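Local coordinates for protein CDA peptide synthetase I (Streptomyces coelicolor, PDB 5DU9) that belongs to a peptide synthetase and forms a condensation domain, a fold of the CoA-dependent acyltransferase clan, at residues 221-227 with 354-360; 286-292 with 313-319; 390-394 with 414-418; 406-410 with 424-429. The protein carries 1 engineered substitution. All blocks are in the same frame, centred on the assembly; numbering follows the deposited sequence.

Interaction 1: 221-227 with 354-360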
loop_
_atom_site.group_PDB
_atom_site.type_symbol
_atom_site.label_atom_id
_atom_site.label_comp_id
_atom_site.label_asym_id
_atom_site.label_seq_id
_atom_site.Cartn_x
_atom_site.Cartn_y
_atom_site.Cartn_z
ATOM N N PHE A 221 -8.533 -21.530 10.240
ATOM C CA PHE A 221 -9.702 -21.253 9.403
ATOM C C PHE A 221 -10.396 -22.516 8.902
ATOM O O PHE A 221 -10.907 -22.547 7.782
ATOM C CB PHE A 221 -9.283 -20.379 8.219
ATOM C CG PHE A 221 -8.822 -19.012 8.621
ATOM C CD1 PHE A 221 -9.727 -17.977 8.755
ATOM C CD2 PHE A 221 -7.482 -18.759 8.877
ATOM C CE1 PHE A 221 -9.310 -16.714 9.132
ATOM C CE2 PHE A 221 -7.060 -17.504 9.258
ATOM C CZ PHE A 221 -7.976 -16.477 9.385
ATOM N N THR A 222 -10.426 -23.552 9.736
ATOM C CA THR A 222 -11.099 -24.791 9.376
ATOM C C THR A 222 -12.589 -24.562 9.139
ATOM O O THR A 222 -13.212 -25.281 8.359
ATOM C CB THR A 222 -10.922 -25.873 10.463
ATOM O OG1 THR A 222 -11.260 -25.334 11.749
ATOM C CG2 THR A 222 -9.484 -26.373 10.491
ATOM N N ASP A 223 -13.158 -23.557 9.803
ATOM C CA ASP A 223 -14.577 -23.247 9.634
ATOM C C ASP A 223 -14.821 -22.393 8.389
ATOM O O ASP A 223 -15.968 -22.182 7.991
ATOM C CB ASP A 223 -15.133 -22.545 10.876
ATOM C CG ASP A 223 -14.369 -21.290 11.231
ATOM O OD1 ASP A 223 -13.146 -21.249 10.990
ATOM O OD2 ASP A 223 -14.992 -20.346 11.761
ATOM N N ARG A 224 -13.740 -21.916 7.778
ATOM C CA ARG A 224 -13.808 -21.219 6.495
ATOM C C ARG A 224 -14.866 -20.113 6.479
ATOM O O ARG A 224 -15.803 -20.150 5.681
ATOM C CB ARG A 224 -14.077 -22.227 5.374
ATOM C CG ARG A 224 -12.903 -23.154 5.109
ATOM C CD ARG A 224 -13.257 -24.285 4.154
ATOM N NE ARG A 224 -12.083 -25.090 3.830
ATOM C CZ ARG A 224 -12.120 -26.289 3.256
ATOM N NH1 ARG A 224 -13.281 -26.850 2.939
ATOM N NH2 ARG A 224 -10.988 -26.934 3.005
ATOM N N PRO A 225 -14.718 -19.124 7.369
ATOM C CA PRO A 225 -15.679 -18.018 7.426
ATOM C C PRO A 225 -15.729 -17.240 6.118
ATOM O O PRO A 225 -14.685 -16.904 5.557
ATOM C CB PRO A 225 -15.143 -17.147 8.564
ATOM C CG PRO A 225 -13.682 -17.459 8.619
ATOM C CD PRO A 225 -13.595 -18.921 8.299
ATOM N N GLU A 226 -16.935 -16.964 5.638
ATOM C CA GLU A 226 -17.111 -16.244 4.386
ATOM C C GLU A 226 -16.788 -14.770 4.601
ATOM O O GLU A 226 -17.195 -14.194 5.608
ATOM C CB GLU A 226 -18.544 -16.410 3.866
ATOM C CG GLU A 226 -18.792 -15.822 2.483
ATOM C CD GLU A 226 -18.079 -16.585 1.379
ATOM O OE1 GLU A 226 -17.503 -17.657 1.663
ATOM O OE2 GLU A 226 -18.096 -16.112 0.223
ATOM N N PRO A 227 -16.037 -14.155 3.673
ATOM C CA PRO A 227 -15.819 -12.713 3.825
ATOM C C PRO A 227 -17.141 -11.948 3.861
ATOM O O PRO A 227 -18.077 -12.306 3.138
ATOM C CB PRO A 227 -14.994 -12.350 2.588
ATOM C CG PRO A 227 -14.274 -13.607 2.244
ATOM C CD PRO A 227 -15.242 -14.715 2.565
ATOM N N LEU A 354 -8.058 -23.175 1.132
ATOM C CA LEU A 354 -9.377 -23.149 1.756
ATOM C C LEU A 354 -10.461 -23.215 0.687
ATOM O O LEU A 354 -11.505 -23.836 0.885
ATOM C CB LEU A 354 -9.552 -21.894 2.615
ATOM C CG LEU A 354 -8.602 -21.733 3.804
ATOM C CD1 LEU A 354 -8.844 -20.397 4.487
ATOM C CD2 LEU A 354 -8.759 -22.876 4.796
ATOM N N GLY A 355 -10.203 -22.569 -0.446
ATOM C CA GLY A 355 -11.111 -22.600 -1.578
ATOM C C GLY A 355 -12.110 -21.461 -1.572
ATOM O O GLY A 355 -12.152 -20.657 -0.639
ATOM N N GLY A 356 -12.915 -21.391 -2.628
ATOM C CA GLY A 356 -13.960 -20.389 -2.731
ATOM C C GLY A 356 -13.426 -18.970 -2.742
ATOM O O GLY A 356 -12.488 -18.652 -3.472
ATOM N N ALA A 357 -14.032 -18.117 -1.923
ATOM C CA ALA A 357 -13.657 -16.709 -1.861
ATOM C C ALA A 357 -12.484 -16.486 -0.912
ATOM O O ALA A 357 -12.003 -15.362 -0.765
ATOM C CB ALA A 357 -14.848 -15.867 -1.427
ATOM N N GLY A 358 -12.027 -17.556 -0.267
ATOM C CA GLY A 358 -10.934 -17.456 0.681
ATOM C C GLY A 358 -11.384 -16.796 1.969
ATOM O O GLY A 358 -12.573 -16.795 2.292
ATOM N N VAL A 359 -10.431 -16.237 2.706
ATOM C CA VAL A 359 -10.727 -15.567 3.963
ATOM C C VAL A 359 -10.116 -14.175 3.962
ATOM O O VAL A 359 -8.954 -13.978 3.599
ATOM C CB VAL A 359 -10.216 -16.377 5.173
ATOM C CG1 VAL A 359 -11.078 -17.620 5.370
ATOM C CG2 VAL A 359 -8.748 -16.755 5.000
ATOM N N SER A 360 -10.922 -13.201 4.361
ATOM C CA SER A 360 -10.500 -11.812 4.347
ATOM C C SER A 360 -11.516 -10.934 5.044
ATOM O O SER A 360 -12.661 -11.332 5.262
ATOM C CB SER A 360 -10.313 -11.317 2.911
ATOM O OG SER A 360 -11.546 -11.324 2.219
HETATM O O HOH W 1 -13.261 -14.535 5.919
HETATM O O HOH W 2 -14.289 -18.675 2.920
#

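Interaction 2: 286-292 with 313-319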
loop_
_atom_site.group_PDB
_atom_site.type_symbol
_atom_site.label_atom_id
_atom_site.label_comp_id
_atom_site.label_asym_id
_atom_site.label_seq_id
_atom_site.Cartn_x
_atom_site.Cartn_y
_atom_site.Cartn_z
ATOM N N ARG A 286 -19.477 -11.726 16.759
ATOM C CA ARG A 286 -18.466 -12.147 17.729
ATOM C C ARG A 286 -17.082 -12.195 17.096
ATOM O O ARG A 286 -16.128 -11.599 17.599
ATOM C CB ARG A 286 -18.841 -13.526 18.298
ATOM C CG ARG A 286 -17.755 -14.256 19.114
ATOM C CD ARG A 286 -17.600 -13.723 20.532
ATOM N NE ARG A 286 -18.889 -13.496 21.181
ATOM C CZ ARG A 286 -19.591 -14.421 21.830
ATOM N NH1 ARG A 286 -19.139 -15.663 21.947
ATOM N NH2 ARG A 286 -20.756 -14.096 22.372
ATOM N N ASP A 287 -16.978 -12.928 15.994
ATOM C CA ASP A 287 -15.701 -13.125 15.335
ATOM C C ASP A 287 -15.593 -12.214 14.127
ATOM O O ASP A 287 -16.409 -12.276 13.208
ATOM C CB ASP A 287 -15.516 -14.587 14.932
ATOM C CG ASP A 287 -14.788 -15.392 15.995
ATOM O OD1 ASP A 287 -13.553 -15.547 15.884
ATOM O OD2 ASP A 287 -15.446 -15.861 16.947
ATOM N N VAL A 288 -14.581 -11.354 14.153
ATOM C CA VAL A 288 -14.349 -10.407 13.077
ATOM C C VAL A 288 -13.032 -10.728 12.392
ATOM O O VAL A 288 -12.074 -11.182 13.027
ATOM C CB VAL A 288 -14.345 -8.952 13.589
ATOM C CG1 VAL A 288 -15.708 -8.596 14.169
ATOM C CG2 VAL A 288 -13.254 -8.743 14.623
ATOM N N VAL A 289 -13.005 -10.508 11.085
ATOM C CA VAL A 289 -11.791 -10.669 10.300
ATOM C C VAL A 289 -11.413 -9.337 9.676
ATOM O O VAL A 289 -12.261 -8.649 9.103
ATOM C CB VAL A 289 -11.969 -11.724 9.193
ATOM C CG1 VAL A 289 -10.682 -11.899 8.400
ATOM C CG2 VAL A 289 -12.402 -13.049 9.798
ATOM N N VAL A 290 -10.148 -8.967 9.825
ATOM C CA VAL A 290 -9.575 -7.895 9.033
ATOM C C VAL A 290 -8.349 -8.459 8.342
ATOM O O VAL A 290 -7.774 -9.445 8.797
ATOM C CB VAL A 290 -9.209 -6.667 9.882
ATOM C CG1 VAL A 290 -10.459 -6.111 10.563
ATOM C CG2 VAL A 290 -8.150 -7.004 10.906
ATOM N N SER A 291 -7.967 -7.848 7.229
ATOM C CA SER A 291 -6.779 -8.271 6.500
ATOM C C SER A 291 -5.672 -7.258 6.710
ATOM O O SER A 291 -5.906 -6.048 6.671
ATOM C CB SER A 291 -7.085 -8.440 5.009
ATOM O OG SER A 291 -8.066 -9.449 4.792
ATOM N N VAL A 292 -4.466 -7.766 6.939
ATOM C CA VAL A 292 -3.326 -6.939 7.273
ATOM C C VAL A 292 -2.205 -7.155 6.258
ATOM O O VAL A 292 -1.802 -8.287 6.013
ATOM C CB VAL A 292 -2.816 -7.264 8.697
ATOM C CG1 VAL A 292 -1.616 -6.410 9.049
ATOM C CG2 VAL A 292 -3.933 -7.058 9.712
ATOM N N LEU A 313 -2.431 -10.984 4.992
ATOM C CA LEU A 313 -2.854 -12.111 5.810
ATOM C C LEU A 313 -4.058 -11.765 6.672
ATOM O O LEU A 313 -4.229 -10.615 7.070
ATOM C CB LEU A 313 -1.700 -12.592 6.684
ATOM C CG LEU A 313 -0.632 -13.355 5.904
ATOM C CD1 LEU A 313 0.648 -13.454 6.712
ATOM C CD2 LEU A 313 -1.123 -14.738 5.507
ATOM N N PRO A 314 -4.897 -12.769 6.953
ATOM C CA PRO A 314 -6.130 -12.551 7.710
ATOM C C PRO A 314 -5.889 -12.531 9.210
ATOM O O PRO A 314 -5.255 -13.436 9.749
ATOM C CB PRO A 314 -6.986 -13.747 7.315
ATOM C CG PRO A 314 -5.990 -14.839 7.120
ATOM C CD PRO A 314 -4.763 -14.178 6.538
ATOM N N LEU A 315 -6.396 -11.494 9.863
ATOM C CA LEU A 315 -6.310 -11.360 11.305
ATOM C C LEU A 315 -7.681 -11.637 11.892
ATOM O O LEU A 315 -8.621 -10.860 11.705
ATOM C CB LEU A 315 -5.819 -9.961 11.680
ATOM C CG LEU A 315 -5.371 -9.744 13.124
ATOM C CD1 LEU A 315 -4.058 -10.460 13.394
ATOM C CD2 LEU A 315 -5.240 -8.263 13.401
ATOM N N ARG A 316 -7.804 -12.764 12.581
ATOM C CA ARG A 316 -9.073 -13.169 13.149
ATOM C C ARG A 316 -9.129 -12.794 14.617
ATOM O O ARG A 316 -8.222 -13.122 15.388
ATOM C CB ARG A 316 -9.280 -14.661 12.971
ATOM C CG ARG A 316 -10.689 -15.077 13.224
ATOM C CD ARG A 316 -10.903 -16.493 12.768
ATOM N NE ARG A 316 -12.314 -16.779 12.600
ATOM C CZ ARG A 316 -12.782 -17.909 12.095
ATOM N NH1 ARG A 316 -11.942 -18.864 11.708
ATOM N NH2 ARG A 316 -14.089 -18.080 11.976
ATOM N N LEU A 317 -10.203 -12.106 14.985
ATOM C CA LEU A 317 -10.338 -11.492 16.300
ATOM C C LEU A 317 -11.708 -11.804 16.878
ATOM O O LEU A 317 -12.722 -11.582 16.220
ATOM C CB LEU A 317 -10.151 -9.975 16.203
ATOM C CG LEU A 317 -8.916 -9.510 15.430
ATOM C CD1 LEU A 317 -9.044 -8.063 14.987
ATOM C CD2 LEU A 317 -7.677 -9.700 16.283
ATOM N N ALA A 318 -11.735 -12.322 18.101
ATOM C CA ALA A 318 -12.986 -12.515 18.814
ATOM C C ALA A 318 -13.210 -11.335 19.747
ATOM O O ALA A 318 -12.338 -11.001 20.544
ATOM C CB ALA A 318 -12.973 -13.823 19.592
ATOM N N VAL A 319 -14.366 -10.691 19.617
ATOM C CA VAL A 319 -14.749 -9.600 20.502
ATOM C C VAL A 319 -15.950 -10.065 21.313
ATOM O O VAL A 319 -17.075 -10.126 20.816
ATOM C CB VAL A 319 -15.077 -8.306 19.727
ATOM C CG1 VAL A 319 -15.393 -7.174 20.688
ATOM C CG2 VAL A 319 -13.916 -7.917 18.823
HETATM O O HOH W 3 -19.651 -10.955 21.252
#

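Interaction 3: 390-394 with 414-418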
loop_
_atom_site.group_PDB
_atom_site.type_symbol
_atom_site.label_atom_id
_atom_site.label_comp_id
_atom_site.label_asym_id
_atom_site.label_seq_id
_atom_site.Cartn_x
_atom_site.Cartn_y
_atom_site.Cartn_z
ATOM N N THR A 390 -9.744 -4.183 -4.875
ATOM C CA THR A 390 -10.387 -4.794 -3.724
ATOM C C THR A 390 -11.735 -5.405 -4.086
ATOM O O THR A 390 -12.437 -4.929 -4.984
ATOM C CB THR A 390 -10.574 -3.762 -2.584
ATOM O OG1 THR A 390 -11.152 -4.397 -1.436
ATOM C CG2 THR A 390 -11.456 -2.613 -3.031
ATOM N N THR A 391 -12.072 -6.484 -3.387
ATOM C CA THR A 391 -13.384 -7.104 -3.495
ATOM C C THR A 391 -14.392 -6.410 -2.582
ATOM O O THR A 391 -15.600 -6.616 -2.704
ATOM C CB THR A 391 -13.331 -8.597 -3.127
ATOM O OG1 THR A 391 -12.824 -8.747 -1.795
ATOM C CG2 THR A 391 -12.438 -9.358 -4.091
ATOM N N ASP A 392 -13.890 -5.585 -1.672
ATOM C CA ASP A 392 -14.739 -4.953 -0.672
ATOM C C ASP A 392 -14.189 -3.576 -0.296
ATOM O O ASP A 392 -14.573 -2.569 -0.891
ATOM C CB ASP A 392 -14.855 -5.867 0.557
ATOM C CG ASP A 392 -15.485 -5.178 1.754
ATOM O OD1 ASP A 392 -16.476 -4.448 1.570
ATOM O OD2 ASP A 392 -14.983 -5.369 2.882
ATOM N N LEU A 393 -13.279 -3.536 0.670
ATOM C CA LEU A 393 -12.803 -2.269 1.222
ATOM C C LEU A 393 -11.348 -2.326 1.669
ATOM O O LEU A 393 -10.941 -3.266 2.353
ATOM C CB LEU A 393 -13.686 -1.857 2.408
ATOM C CG LEU A 393 -13.359 -0.543 3.124
ATOM C CD1 LEU A 393 -13.691 0.655 2.252
ATOM C CD2 LEU A 393 -14.110 -0.473 4.448
ATOM N N ASN A 394 -10.568 -1.318 1.281
ATOM C CA ASN A 394 -9.269 -1.062 1.896
ATOM C C ASN A 394 -9.379 0.188 2.738
ATOM O O ASN A 394 -9.987 1.173 2.312
ATOM C CB ASN A 394 -8.143 -0.850 0.873
ATOM C CG ASN A 394 -8.078 -1.926 -0.179
ATOM O OD1 ASN A 394 -8.229 -3.114 0.111
ATOM N ND2 ASN A 394 -7.822 -1.515 -1.421
ATOM N N GLN A 414 -18.767 -1.747 -7.074
ATOM C CA GLN A 414 -20.015 -2.504 -7.153
ATOM C C GLN A 414 -20.640 -2.677 -5.768
ATOM O O GLN A 414 -21.770 -3.151 -5.645
ATOM C CB GLN A 414 -19.778 -3.872 -7.797
ATOM C CG GLN A 414 -19.341 -3.805 -9.251
ATOM C CD GLN A 414 -19.087 -5.173 -9.850
ATOM O OE1 GLN A 414 -19.098 -6.184 -9.148
ATOM N NE2 GLN A 414 -18.859 -5.213 -11.158
ATOM N N VAL A 415 -19.900 -2.282 -4.734
ATOM C CA VAL A 415 -20.342 -2.421 -3.349
ATOM C C VAL A 415 -20.607 -1.056 -2.718
ATOM O O VAL A 415 -21.599 -0.874 -2.011
ATOM C CB VAL A 415 -19.289 -3.167 -2.494
ATOM C CG1 VAL A 415 -19.806 -3.389 -1.073
ATOM C CG2 VAL A 415 -18.918 -4.494 -3.138
ATOM N N TYR A 416 -19.711 -0.106 -2.976
ATOM C CA TYR A 416 -19.786 1.223 -2.375
ATOM C C TYR A 416 -19.865 2.330 -3.418
ATOM O O TYR A 416 -19.146 2.308 -4.417
ATOM C CB TYR A 416 -18.567 1.490 -1.487
ATOM C CG TYR A 416 -18.323 0.482 -0.388
ATOM C CD1 TYR A 416 -18.895 0.639 0.867
ATOM C CD2 TYR A 416 -17.494 -0.611 -0.595
ATOM C CE1 TYR A 416 -18.662 -0.276 1.877
ATOM C CE2 TYR A 416 -17.255 -1.527 0.406
ATOM C CZ TYR A 416 -17.841 -1.357 1.639
ATOM O OH TYR A 416 -17.602 -2.275 2.637
ATOM N N GLY A 417 -20.737 3.302 -3.172
ATOM C CA GLY A 417 -20.704 4.557 -3.898
ATOM C C GLY A 417 -19.785 5.519 -3.166
ATOM O O GLY A 417 -19.442 5.291 -2.003
ATOM N N GLY A 418 -19.378 6.589 -3.843
ATOM C CA GLY A 418 -18.517 7.591 -3.241
ATOM C C GLY A 418 -19.099 8.165 -1.961
ATOM O O GLY A 418 -18.413 8.252 -0.940
#

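Interaction 4: 406-410 with 424-429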
loop_
_atom_site.group_PDB
_atom_site.type_symbol
_atom_site.label_atom_id
_atom_site.label_comp_id
_atom_site.label_asym_id
_atom_site.label_seq_id
_atom_site.Cartn_x
_atom_site.Cartn_y
_atom_site.Cartn_z
ATOM N N ARG A 406 -4.015 11.080 6.903
ATOM C CA ARG A 406 -4.941 10.991 5.789
ATOM C C ARG A 406 -5.523 9.592 5.815
ATOM O O ARG A 406 -4.784 8.610 5.802
ATOM C CB ARG A 406 -4.250 11.279 4.455
ATOM C CG ARG A 406 -5.213 11.654 3.340
ATOM C CD ARG A 406 -5.127 13.136 3.002
ATOM N NE ARG A 406 -6.358 13.639 2.395
ATOM C CZ ARG A 406 -6.806 14.886 2.516
ATOM N NH1 ARG A 406 -6.131 15.780 3.229
ATOM N NH2 ARG A 406 -7.938 15.244 1.926
ATOM N N VAL A 407 -6.848 9.513 5.885
ATOM C CA VAL A 407 -7.547 8.236 5.906
ATOM C C VAL A 407 -8.252 8.046 4.575
ATOM O O VAL A 407 -9.132 8.826 4.218
ATOM C CB VAL A 407 -8.576 8.168 7.050
ATOM C CG1 VAL A 407 -9.291 6.820 7.059
ATOM C CG2 VAL A 407 -7.901 8.434 8.391
ATOM N N ASP A 408 -7.846 7.016 3.838
ATOM C CA ASP A 408 -8.466 6.696 2.558
ATOM C C ASP A 408 -9.326 5.448 2.687
ATOM O O ASP A 408 -8.848 4.398 3.124
ATOM C CB ASP A 408 -7.406 6.482 1.474
ATOM C CG ASP A 408 -6.861 7.785 0.917
ATOM O OD1 ASP A 408 -6.816 8.779 1.661
ATOM O OD2 ASP A 408 -6.488 7.813 -0.276
ATOM N N PHE A 409 -10.599 5.577 2.332
ATOM C CA PHE A 409 -11.475 4.426 2.184
ATOM C C PHE A 409 -11.546 4.091 0.706
ATOM O O PHE A 409 -12.035 4.883 -0.096
ATOM C CB PHE A 409 -12.868 4.701 2.754
ATOM C CG PHE A 409 -13.009 4.345 4.210
ATOM C CD1 PHE A 409 -12.009 4.655 5.115
ATOM C CD2 PHE A 409 -14.153 3.713 4.676
ATOM C CE1 PHE A 409 -12.138 4.329 6.456
ATOM C CE2 PHE A 409 -14.285 3.383 6.015
ATOM C CZ PHE A 409 -13.278 3.694 6.904
ATOM N N GLU A 410 -11.025 2.921 0.358
ATOM C CA GLU A 410 -10.990 2.456 -1.018
ATOM C C GLU A 410 -12.011 1.345 -1.186
ATOM O O GLU A 410 -11.787 0.219 -0.741
ATOM C CB GLU A 410 -9.590 1.961 -1.379
ATOM C CG GLU A 410 -8.478 2.940 -1.037
ATOM C CD GLU A 410 -7.106 2.454 -1.473
ATOM O OE1 GLU A 410 -6.883 1.227 -1.489
ATOM O OE2 GLU A 410 -6.243 3.301 -1.795
ATOM N N LEU A 424 -19.299 6.383 5.725
ATOM C CA LEU A 424 -18.704 5.304 6.507
ATOM C C LEU A 424 -17.408 5.733 7.181
ATOM O O LEU A 424 -17.148 5.427 8.348
ATOM C CB LEU A 424 -18.432 4.104 5.602
ATOM C CG LEU A 424 -18.173 2.768 6.284
ATOM C CD1 LEU A 424 -19.438 2.260 6.947
ATOM C CD2 LEU A 424 -17.661 1.768 5.265
ATOM N N GLN A 425 -16.585 6.434 6.416
ATOM C CA GLN A 425 -15.277 6.860 6.874
ATOM C C GLN A 425 -15.386 7.884 8.007
ATOM O O GLN A 425 -14.637 7.811 8.976
ATOM C CB GLN A 425 -14.494 7.395 5.673
ATOM C CG GLN A 425 -13.596 8.574 5.866
ATOM C CD GLN A 425 -13.043 9.020 4.527
ATOM O OE1 GLN A 425 -13.575 9.929 3.891
ATOM N NE2 GLN A 425 -11.998 8.345 4.069
ATOM N N GLU A 426 -16.333 8.814 7.908
ATOM C CA GLU A 426 -16.542 9.772 8.988
ATOM C C GLU A 426 -17.072 9.068 10.239
ATOM O O GLU A 426 -16.646 9.366 11.357
ATOM C CB GLU A 426 -17.505 10.878 8.553
ATOM C CG GLU A 426 -17.758 11.937 9.626
ATOM C CD GLU A 426 -16.478 12.566 10.150
ATOM O OE1 GLU A 426 -15.750 13.192 9.351
ATOM O OE2 GLU A 426 -16.197 12.428 11.359
ATOM N N ARG A 427 -17.992 8.127 10.041
ATOM C CA ARG A 427 -18.545 7.349 11.146
ATOM C C ARG A 427 -17.458 6.557 11.859
ATOM O O ARG A 427 -17.408 6.508 13.091
ATOM C CB ARG A 427 -19.627 6.394 10.645
ATOM C CG ARG A 427 -20.384 5.692 11.757
ATOM C CD ARG A 427 -21.410 4.722 11.202
ATOM N NE ARG A 427 -22.328 5.377 10.276
ATOM C CZ ARG A 427 -23.031 4.747 9.340
ATOM N NH1 ARG A 427 -22.924 3.432 9.189
ATOM N NH2 ARG A 427 -23.839 5.435 8.546
ATOM N N PHE A 428 -16.586 5.928 11.078
ATOM C CA PHE A 428 -15.521 5.125 11.651
ATOM C C PHE A 428 -14.550 5.976 12.457
ATOM O O PHE A 428 -14.202 5.629 13.580
ATOM C CB PHE A 428 -14.754 4.378 10.564
ATOM C CG PHE A 428 -13.419 3.885 11.021
ATOM C CD1 PHE A 428 -13.327 2.875 11.964
ATOM C CD2 PHE A 428 -12.256 4.438 10.525
ATOM C CE1 PHE A 428 -12.105 2.431 12.401
ATOM C CE2 PHE A 428 -11.027 3.990 10.957
ATOM C CZ PHE A 428 -10.953 2.985 11.898
ATOM N N VAL A 429 -14.110 7.093 11.885
ATOM C CA VAL A 429 -13.128 7.932 12.562
ATOM C C VAL A 429 -13.695 8.494 13.870
ATOM O O VAL A 429 -12.965 8.620 14.855
ATOM C CB VAL A 429 -12.643 9.088 11.656
ATOM C CG1 VAL A 429 -11.801 10.090 12.445
ATOM C CG2 VAL A 429 -11.829 8.539 10.492
#

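Interaction 1: 221-227 with 354-360
Apolar packing makes the centre of this contact. The F221 ring has V359 CG2 over one face, a CH-pi contact with CG2 4.1 Å from the ring centroid. F221 CB also meets L354 CD1 at 3.8 Å, and P225 CD lies 4.1 Å from V359 CG1. Farther along, P227 CD packs on A357 CB at 4.2 Å. F221 and V359 also touch P314 of strand 311-318.

Water supplies the polar links. Water 1 donates to P225 O (2.8 Å) and accepts from S360 N (3.1 Å). Water 2 lies between P225 O (3.2 Å) and G358 O (2.6 Å). No direct hydrogen bond joins the segments. P227 CG lies against the hydroxyl S360 OG at 3.6 Å. The R224 guanidinium has L354 O over one face.

Each segment has its own turn, type I at F221-R224 and type II' at G355-G358. The loop after helix 208-220 is thus joined to the end of helix 347-354 and the loop that follows it by apolar side chains and solvent-bridged backbone, not by strand pairing.

Interaction 2: 286-292 with 313-319
Strands 287-292 and 313-318 run antiparallel. Their axes come within 4.5 Å, and their directions differ by 147°, so the ribbon is twisted. Hydrogen-bonded pairs are V288-L317, V290-L315 and V292-L313. Both bonds form in each, for example V288 N to L317 O at 2.8 Å and L315 N to V290 O at 2.7 Å. V319 N adds a bond to R286 O (2.8 Å) at the strand ends. There, water 3 also bridges R286 NE and V319 O, 2.7 Å from each.

One face carries V288, V290, V292, L313, L315 and L317. V288 CG2 meets L317 CB at 3.7 Å, V290 CG2 meets L315 CB at 3.8 Å, and V292 CG2 reaches L315 CB at 4.0 Å. Helices 267-283 and 325-341 pack on this face.

The other face is more polar. D287 OD1 and R316 NE form a long salt bridge of 3.7 Å, while R316 has a further salt bridge to D223. S291 OG bonds to G361 N, and V289 CG1 touches P314 CB at 4.3 Å.

This is a two-stranded antiparallel ribbon, apolar on its helix-packed face, within the condensation domain.

Interaction 3: 390-394 with 414-418
Y416 reaches across to D392 and L393 with the end of its ring. Its hydroxyl donates a hydrogen bond to D392 OD1, with OH and OD1 2.7 Å apart. The backbone D392 O lies at the ring edge, near the ring plane. Y416 CE2 packs on L393 CB at 4.1 Å. Y416 has the largest area covered here, 68 Å², and D392 follows with 47 Å².

V415 adds a smaller van der Waals part. Its methyls lie against oxygens, CG2 4.0 Å from T391 O and CG1 4.4 Å from D392 OD1. The 390-394 segment is shaped by an ST turn, in which T390 OG1 accepts from D392 N at 3.0 Å. D392 comes just before the start of strand 393-398.

The 414-418 segment leads from strand 404-411 into helix 418-437, with G417 at the N-cap position. L421 of that helix touches both L393 and Y416. D392 OD1 has a second partner, the hydroxyl of S229.

The interface is small, 179 Å² in all. A buried tyrosine holds it through one short hydrogen bond to a carboxylate, while its ring gives apolar contact to the strand start. The loop before the helix is thereby tied to the strand entrance by one direct polar link.

Interaction 4: 406-410 with 424-429
F409, Q425 and V407 bury the most surface, 97, 78 and 49 Å². F409 points from strand 404-411 toward helix 418-437. Q425 CB sits over one face of its ring, a CH-pi contact 3.6 Å from the centroid. Two helix residues meet the ring edge: F409 CE2 is 3.8 Å from L424 CD2, and F409 CZ is 3.8 Å from F428 CD2. F428 in turn stacks edge-to-face with F278 of helix 267-283.

Q425 runs on past the ring to the strand backbone. Its NE2 comes within 2.9 Å of V407 O, but the angle is poor for a hydrogen bond. NE2 instead donates to R244 O in the neighbouring strand 242-248. V407 also points toward the helix, and its CG2 makes a looser contact with V429 CG2 at 4.5 Å.

The axes of the short segments lie 9.4 Å apart at an angle of 132°. This is helix-on-sheet packing within the condensation domain. The contact is mainly apolar, with Q425 NE2 bonded to R244 O of the adjacent strand.

In the fold
Interactions 2 and 4 are largely buried, while interactions 1 and 3 are partly exposed. Their chemistry differs too. Interaction 2 is held by backbone pairing, interaction 4 by side chains between sheet and helix. The loop contacts use waters in interaction 1 and a tyrosine hydroxyl in interaction 3. Interaction 1 packs on interaction 2, whose segments lie within the loop it closes: D223 OD2 and R316 NH2 form a salt bridge at 2.4 Å. Interactions 3 and 4 share neighbouring strands 393-398 and 404-411, and the loop of 414-418 leads into the helix of interaction 4. The two pairs do not touch each other; interactions 1 and 4 have centres about 26 Å apart.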